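Local coordinates for protein anaphase-promoting complex subunit CUT9 (PDB 2XPI) that forms part of the anaphase-promoting complex, the E3 ubiquitin ligase that controls mitosis and G1, and uses TPR repeats to homodimerise and to bind hcn1, at residues F396-S399 and S400-P404; E354-K357 and L358-S362; M449-M452 and Q453-N456. All blocks are in the same frame, centred on the assembly; numbering follows the deposited sequence.

Interaction 1. Residues F396-S399 and S400-P404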
loop_
_atom_site.group_PDB
_atom_site.type_symbol
_atom_site.label_atom_id
_atom_site.label_comp_id
_atom_site.label_asym_id
_atom_site.label_seq_id
_atom_site.Cartn_x
_atom_site.Cartn_y
_atom_site.Cartn_z
ATOM N N PHE A 396 7.248 -24.603 10.348
ATOM C CA PHE A 396 7.662 -23.835 11.503
ATOM C C PHE A 396 8.897 -23.065 11.089
ATOM O O PHE A 396 9.153 -21.957 11.574
ATOM C CB PHE A 396 7.966 -24.737 12.693
ATOM C CG PHE A 396 6.775 -25.491 13.201
ATOM C CD1 PHE A 396 5.617 -24.820 13.567
ATOM C CD2 PHE A 396 6.822 -26.870 13.337
ATOM C CE1 PHE A 396 4.521 -25.505 14.033
ATOM C CE2 PHE A 396 5.735 -27.560 13.809
ATOM C CZ PHE A 396 4.578 -26.875 14.154
ATOM N N SER A 397 9.662 -23.645 10.175
ATOM C CA SER A 397 10.775 -22.915 9.590
ATOM C C SER A 397 10.296 -21.665 8.844
ATOM O O SER A 397 10.869 -20.592 8.993
ATOM C CB SER A 397 11.567 -23.790 8.629
ATOM O OG SER A 397 12.784 -23.145 8.294
ATOM N N LYS A 398 9.249 -21.818 8.044
ATOM C CA LYS A 398 8.768 -20.754 7.179
ATOM C C LYS A 398 8.206 -19.609 8.014
ATOM O O LYS A 398 8.445 -18.437 7.735
ATOM C CB LYS A 398 7.686 -21.309 6.259
ATOM C CG LYS A 398 7.248 -20.378 5.162
ATOM C CD LYS A 398 6.094 -20.967 4.384
ATOM C CE LYS A 398 5.342 -19.858 3.644
ATOM N NZ LYS A 398 6.117 -19.186 2.549
ATOM N N SER A 399 7.470 -19.978 9.053
ATOM C CA SER A 399 6.819 -19.051 9.959
ATOM C C SER A 399 7.837 -18.294 10.830
ATOM O O SER A 399 7.749 -17.093 10.988
ATOM C CB SER A 399 5.831 -19.852 10.817
ATOM O OG SER A 399 5.344 -19.126 11.909
ATOM N N SER A 400 8.818 -19.000 11.382
ATOM C CA SER A 400 9.801 -18.369 12.243
ATOM C C SER A 400 10.761 -17.509 11.423
ATOM O O SER A 400 11.481 -16.663 11.958
ATOM C CB SER A 400 10.578 -19.439 13.001
ATOM O OG SER A 400 11.436 -20.163 12.132
ATOM N N THR A 401 10.794 -17.749 10.118
ATOM C CA THR A 401 11.600 -16.947 9.216
ATOM C C THR A 401 10.830 -15.689 8.852
ATOM O O THR A 401 11.397 -14.599 8.806
ATOM C CB THR A 401 11.888 -17.700 7.920
ATOM O OG1 THR A 401 12.835 -18.741 8.182
ATOM C CG2 THR A 401 12.441 -16.747 6.847
ATOM N N MET A 402 9.541 -15.858 8.577
ATOM C CA MET A 402 8.657 -14.740 8.278
ATOM C C MET A 402 8.558 -13.767 9.443
ATOM O O MET A 402 8.404 -12.566 9.234
ATOM C CB MET A 402 7.260 -15.242 7.944
ATOM C CG MET A 402 7.071 -15.633 6.499
ATOM S SD MET A 402 5.374 -16.125 6.180
ATOM C CE MET A 402 5.574 -17.864 6.472
ATOM N N ASP A 403 8.630 -14.298 10.663
ATOM C CA ASP A 403 8.636 -13.491 11.876
ATOM C C ASP A 403 9.534 -14.114 12.946
ATOM O O ASP A 403 9.077 -14.863 13.818
ATOM C CB ASP A 403 7.219 -13.290 12.412
ATOM C CG ASP A 403 7.177 -12.325 13.591
ATOM O OD1 ASP A 403 8.270 -11.879 14.031
ATOM O OD2 ASP A 403 6.053 -12.010 14.066
ATOM N N PRO A 404 10.828 -13.785 12.885
ATOM C CA PRO A 404 11.850 -14.345 13.769
ATOM C C PRO A 404 11.554 -14.061 15.228
ATOM O O PRO A 404 12.180 -14.639 16.109
ATOM C CB PRO A 404 13.121 -13.605 13.351
ATOM C CG PRO A 404 12.841 -13.034 11.993
ATOM C CD PRO A 404 11.375 -12.799 11.929
#
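Ser400 N and Met402 N reach back to Phe396 O and Lys398 O at 3.0 and 2.9 Å, the i to i+4 bonds of the last turns of helix 389-402, and Asp403, the first residue to leave helical angles, still gives its N-H to Ser399 O. The bond from Thr401 N to Ser397 O is weak, as is a second one from the same amide to Lys398 O. The Thr401 side chain bonds the first of these carbonyls too: with OG1 set beside its own backbone N (chi1 -72°), Thr401 donates from OG1 to Ser397 O at 2.8 Å, tilted out of the carbonyl plane. Ser400 OG sits between its backbone N and carbonyl carbon, a rotamer that turns the hydroxyl back along the helix, within bonding distance of both Phe396 O and Ser397 O. On another side of the helix Met402 bends at its last torsion and lays its CE methyl alongside CG, CD and CE of the Lys398 chain. Both side chains also turn to helix 373-385, where Lys398 makes a cation-pi contact with Trp376 and Met402 packs on the same indole. With Lys398 cut back to an alanine, the Met402 methyl is likely to lose the chain it lies against, and the Trp376 ring its cation. Ser399 points its hydroxyl to Ala373 O, while Phe396 packs on Leu377 and Phe413. The second helix of TPR 9 is thus fitted between its own first helix and helix 407-420; near its C-terminal end the Thr401 hydroxyl adds a bond at Ser397 O, where the amide bond is weak, while the amides of Ser400, Met402 and Asp403 keep theirs.

Interaction 2. Residues E354-K357 and L358-S362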
loop_
_atom_site.group_PDB
_atom_site.type_symbol
_atom_site.label_atom_id
_atom_site.label_comp_id
_atom_site.label_asym_id
_atom_site.label_seq_id
_atom_site.Cartn_x
_atom_site.Cartn_y
_atom_site.Cartn_z
ATOM N N GLU A 354 -7.093 -32.770 17.446
ATOM C CA GLU A 354 -8.161 -32.430 16.515
ATOM C C GLU A 354 -7.676 -32.139 15.090
ATOM O O GLU A 354 -7.679 -30.986 14.665
ATOM C CB GLU A 354 -8.895 -31.200 17.030
ATOM C CG GLU A 354 -9.224 -31.245 18.504
ATOM C CD GLU A 354 -10.678 -31.597 18.766
ATOM O OE1 GLU A 354 -11.358 -32.065 17.823
ATOM O OE2 GLU A 354 -11.144 -31.395 19.911
ATOM N N LYS A 355 -7.288 -33.176 14.348
ATOM C CA LYS A 355 -6.799 -32.994 12.979
ATOM C C LYS A 355 -7.775 -32.190 12.143
ATOM O O LYS A 355 -7.404 -31.196 11.522
ATOM C CB LYS A 355 -6.561 -34.338 12.276
ATOM C CG LYS A 355 -6.376 -35.535 13.190
ATOM C CD LYS A 355 -6.134 -36.815 12.382
ATOM C CE LYS A 355 -7.106 -36.972 11.203
ATOM N NZ LYS A 355 -6.743 -36.128 10.015
ATOM N N ASN A 356 -9.022 -32.646 12.115
ATOM C CA ASN A 356 -10.068 -32.009 11.333
ATOM C C ASN A 356 -10.115 -30.499 11.568
ATOM O O ASN A 356 -10.082 -29.709 10.622
ATOM C CB ASN A 356 -11.417 -32.656 11.655
ATOM C CG ASN A 356 -12.564 -32.057 10.853
ATOM O OD1 ASN A 356 -13.643 -31.768 11.395
ATOM N ND2 ASN A 356 -12.338 -31.864 9.554
ATOM N N LYS A 357 -10.171 -30.092 12.830
ATOM C CA LYS A 357 -10.244 -28.668 13.140
ATOM C C LYS A 357 -8.977 -27.930 12.729
ATOM O O LYS A 357 -9.057 -26.835 12.193
ATOM C CB LYS A 357 -10.563 -28.428 14.617
ATOM C CG LYS A 357 -11.921 -28.946 15.063
ATOM C CD LYS A 357 -12.390 -28.163 16.271
ATOM C CE LYS A 357 -13.658 -28.750 16.897
ATOM N NZ LYS A 357 -14.753 -28.921 15.900
ATOM N N LEU A 358 -7.816 -28.535 12.980
ATOM C CA LEU A 358 -6.519 -27.981 12.582
ATOM C C LEU A 358 -6.423 -27.851 11.070
ATOM O O LEU A 358 -5.807 -26.911 10.549
ATOM C CB LEU A 358 -5.393 -28.906 13.041
ATOM C CG LEU A 358 -4.459 -28.615 14.218
ATOM C CD1 LEU A 358 -4.846 -27.331 14.956
ATOM C CD2 LEU A 358 -4.444 -29.831 15.143
ATOM N N TYR A 359 -7.009 -28.816 10.370
ATOM C CA TYR A 359 -6.991 -28.838 8.909
ATOM C C TYR A 359 -7.825 -27.716 8.279
ATOM O O TYR A 359 -7.375 -27.042 7.351
ATOM C CB TYR A 359 -7.500 -30.181 8.404
ATOM C CG TYR A 359 -7.386 -30.335 6.908
ATOM C CD1 TYR A 359 -6.151 -30.610 6.311
ATOM C CD2 TYR A 359 -8.507 -30.215 6.088
ATOM C CE1 TYR A 359 -6.034 -30.755 4.944
ATOM C CE2 TYR A 359 -8.403 -30.367 4.715
ATOM C CZ TYR A 359 -7.163 -30.634 4.150
ATOM O OH TYR A 359 -7.049 -30.778 2.789
ATOM N N LEU A 360 -9.042 -27.534 8.780
ATOM C CA LEU A 360 -9.919 -26.463 8.315
ATOM C C LEU A 360 -9.298 -25.081 8.522
ATOM O O LEU A 360 -9.284 -24.243 7.610
ATOM C CB LEU A 360 -11.262 -26.533 9.042
ATOM C CG LEU A 360 -12.005 -27.875 8.992
ATOM C CD1 LEU A 360 -13.183 -27.871 9.964
ATOM C CD2 LEU A 360 -12.456 -28.241 7.562
ATOM N N ILE A 361 -8.788 -24.848 9.727
ATOM C CA ILE A 361 -8.182 -23.568 10.072
ATOM C C ILE A 361 -6.962 -23.238 9.213
ATOM O O ILE A 361 -6.833 -22.131 8.683
ATOM C CB ILE A 361 -7.753 -23.548 11.546
ATOM C CG1 ILE A 361 -8.984 -23.526 12.449
ATOM C CG2 ILE A 361 -6.881 -22.343 11.824
ATOM C CD1 ILE A 361 -8.723 -24.096 13.821
ATOM N N SER A 362 -6.052 -24.193 9.087
ATOM C CA SER A 362 -4.843 -23.921 8.328
ATOM C C SER A 362 -5.209 -23.555 6.892
ATOM O O SER A 362 -4.569 -22.709 6.275
ATOM C CB SER A 362 -3.854 -25.099 8.390
ATOM O OG SER A 362 -4.521 -26.336 8.480
#
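Glu354, at the N-cap position, accepts the N-H of Leu358 on its carbonyl O at 3.0 Å in a nearly straight bond (170°), and three further i to i+4 bonds, from Tyr359 N, Leu360 N and Ile361 N, build the first turns of helix 355-368. Side chains then fold back beside these carbonyls. Leu360 lies against Asn356 O and meets the amide of Asn356 with its branch point, ND2 of Asn356 to CG of Leu360 being 4.0 Å. Ile361, its CG1 beside the backbone N (chi1 -70°), carries CD1 back against Lys357 O, and Leu358 CD2 lies beside Glu354 O. Ile361 continues onto Tyr342, His345 and Leu349 of helix 342-352, whereas Leu358 packs on Ile381 and Tyr382 of helix 373-385, and Tyr359 meets the Tyr382 ring edge-to-face. Helix 355-368, the second of TPR 8, therefore begins amphipathic: Leu358 and Ile361 join it to its two neighbours, while Asn356, Lys357 and Leu360 remain on a solvent-facing side where the turn is held chiefly by main-chain hydrogen bonds.

Interaction 3. Residues M449-M452 and Q453-N456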
loop_
_atom_site.group_PDB
_atom_site.type_symbol
_atom_site.label_atom_id
_atom_site.label_comp_id
_atom_site.label_asym_id
_atom_site.label_seq_id
_atom_site.Cartn_x
_atom_site.Cartn_y
_atom_site.Cartn_z
ATOM N N MET A 449 14.552 -31.738 29.094
ATOM C CA MET A 449 14.168 -33.010 28.494
ATOM C C MET A 449 15.086 -33.416 27.369
ATOM O O MET A 449 15.376 -34.606 27.172
ATOM C CB MET A 449 12.749 -32.929 27.961
ATOM C CG MET A 449 11.703 -32.707 29.063
ATOM S SD MET A 449 10.090 -32.398 28.327
ATOM C CE MET A 449 9.985 -33.907 27.358
ATOM N N GLN A 450 15.546 -32.424 26.628
ATOM C CA GLN A 450 16.415 -32.674 25.501
ATOM C C GLN A 450 17.821 -33.010 25.998
ATOM O O GLN A 450 18.508 -33.842 25.397
ATOM C CB GLN A 450 16.428 -31.453 24.578
ATOM C CG GLN A 450 16.730 -31.785 23.150
ATOM C CD GLN A 450 15.743 -32.769 22.591
ATOM O OE1 GLN A 450 16.106 -33.689 21.860
ATOM N NE2 GLN A 450 14.486 -32.602 22.951
ATOM N N HIS A 451 18.251 -32.377 27.095
ATOM C CA HIS A 451 19.554 -32.694 27.683
ATOM C C HIS A 451 19.576 -34.045 28.407
ATOM O O HIS A 451 20.619 -34.687 28.508
ATOM C CB HIS A 451 20.055 -31.570 28.581
ATOM C CG HIS A 451 20.704 -30.446 27.825
ATOM N ND1 HIS A 451 21.900 -30.592 27.152
ATOM C CD2 HIS A 451 20.318 -29.162 27.628
ATOM C CE1 HIS A 451 22.218 -29.448 26.571
ATOM N NE2 HIS A 451 21.277 -28.566 26.845
ATOM N N MET A 452 18.424 -34.486 28.891
ATOM C CA MET A 452 18.292 -35.860 29.353
ATOM C C MET A 452 18.632 -36.855 28.249
ATOM O O MET A 452 19.385 -37.800 28.479
ATOM C CB MET A 452 16.889 -36.122 29.875
ATOM C CG MET A 452 16.741 -35.710 31.300
ATOM S SD MET A 452 15.266 -36.368 32.052
ATOM C CE MET A 452 14.120 -35.035 31.741
ATOM N N GLN A 453 18.081 -36.631 27.058
ATOM C CA GLN A 453 18.366 -37.463 25.892
ATOM C C GLN A 453 19.859 -37.603 25.638
ATOM O O GLN A 453 20.340 -38.682 25.327
ATOM C CB GLN A 453 17.734 -36.850 24.651
ATOM C CG GLN A 453 16.281 -36.583 24.801
ATOM C CD GLN A 453 15.511 -37.856 24.959
ATOM O OE1 GLN A 453 15.484 -38.685 24.047
ATOM N NE2 GLN A 453 14.881 -38.035 26.123
ATOM N N LEU A 454 20.587 -36.504 25.756
ATOM C CA LEU A 454 22.012 -36.517 25.491
ATOM C C LEU A 454 22.791 -37.188 26.617
ATOM O O LEU A 454 23.973 -37.509 26.466
ATOM C CB LEU A 454 22.523 -35.091 25.299
ATOM C CG LEU A 454 21.983 -34.417 24.046
ATOM C CD1 LEU A 454 22.532 -33.012 23.892
ATOM C CD2 LEU A 454 22.309 -35.265 22.830
ATOM N N GLY A 455 22.129 -37.378 27.753
ATOM C CA GLY A 455 22.802 -37.873 28.933
ATOM C C GLY A 455 23.452 -36.828 29.832
ATOM O O GLY A 455 24.209 -37.198 30.723
ATOM N N ASN A 456 23.183 -35.538 29.624
ATOM C CA ASN A 456 23.691 -34.527 30.552
ATOM C C ASN A 456 22.697 -34.326 31.677
ATOM O O ASN A 456 21.894 -33.406 31.652
ATOM C CB ASN A 456 23.991 -33.190 29.864
ATOM C CG ASN A 456 24.646 -33.366 28.504
ATOM O OD1 ASN A 456 25.161 -34.440 28.191
ATOM N ND2 ASN A 456 24.620 -32.314 27.678
#
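A Schellman motif at Gly455 ends helix 442-454, the first helix of TPR 11, and His451 and Asn456 meet across it. Two bonds run back into the last turn: Asn456 N gives its hydrogen to His451 O at 2.9 Å, and Gly455 N reaches Met452 O at the same length, coming from well above that carbonyl plane. The positive phi of Gly455 (87°) is what swings the chain round, and a side chain there would be jammed against the preceding carbonyl, so glycine fits the turn. Earlier in the turn the bonds from Gln453 N to Met449 O and from Leu454 N to Gln450 O are both weak, at 3.4 Å each. The side chains add a second link. Asn456 ND2 approaches the edge of the His451 ring near its plane and makes a weak hydrogen bond to ND1 at 3.3 Å, with amide and ring planes 34° apart; the torsion of His451 that sets CG beside its backbone N (chi1 -81°) helps bring the ring to that amide. Leu454 CD1 comes near the same nitrogen obliquely, at 4.1 Å. The His451 ring also lies nearly parallel to that of Tyr463 in helix 457-470 and packs on Ile427 of helix 423-435. Gln453 folds its CG against Met449 O and touches His423, while Met452 is directed to Val483 and Val484 of helix 475-487. TPR 11 is among the repeats that bind hcn1, and Met449 packs on a basic side chain of another protein chain. The tight turn between the two helices of TPR 11 is thus closed mainly by main-chain bonds into the Schellman loop; if the weak side-chain bond is real, ND1 probably acts as its acceptor.

In the fold
Following the chain from the N terminus, interaction 2 comes first, at the start of the second helix of TPR 8; interaction 1 follows at the C-terminal end of helix 389-402 in TPR 9, and interaction 3 at the turn between the helices of TPR 11. Each is local, closing no long loop, and the three run in series with no nesting or crossing. None touches another: the centres of interactions 1 and 2 lie about 20 Å apart, those of interactions 2 and 3 about 33 Å. Helix 373-385 is shared, receiving side chains from both 354-362 and 396-404, so it joins the first two contacts, while 449-456 joins helices 423-435, 457-470 and 475-487 farther along the TPR array.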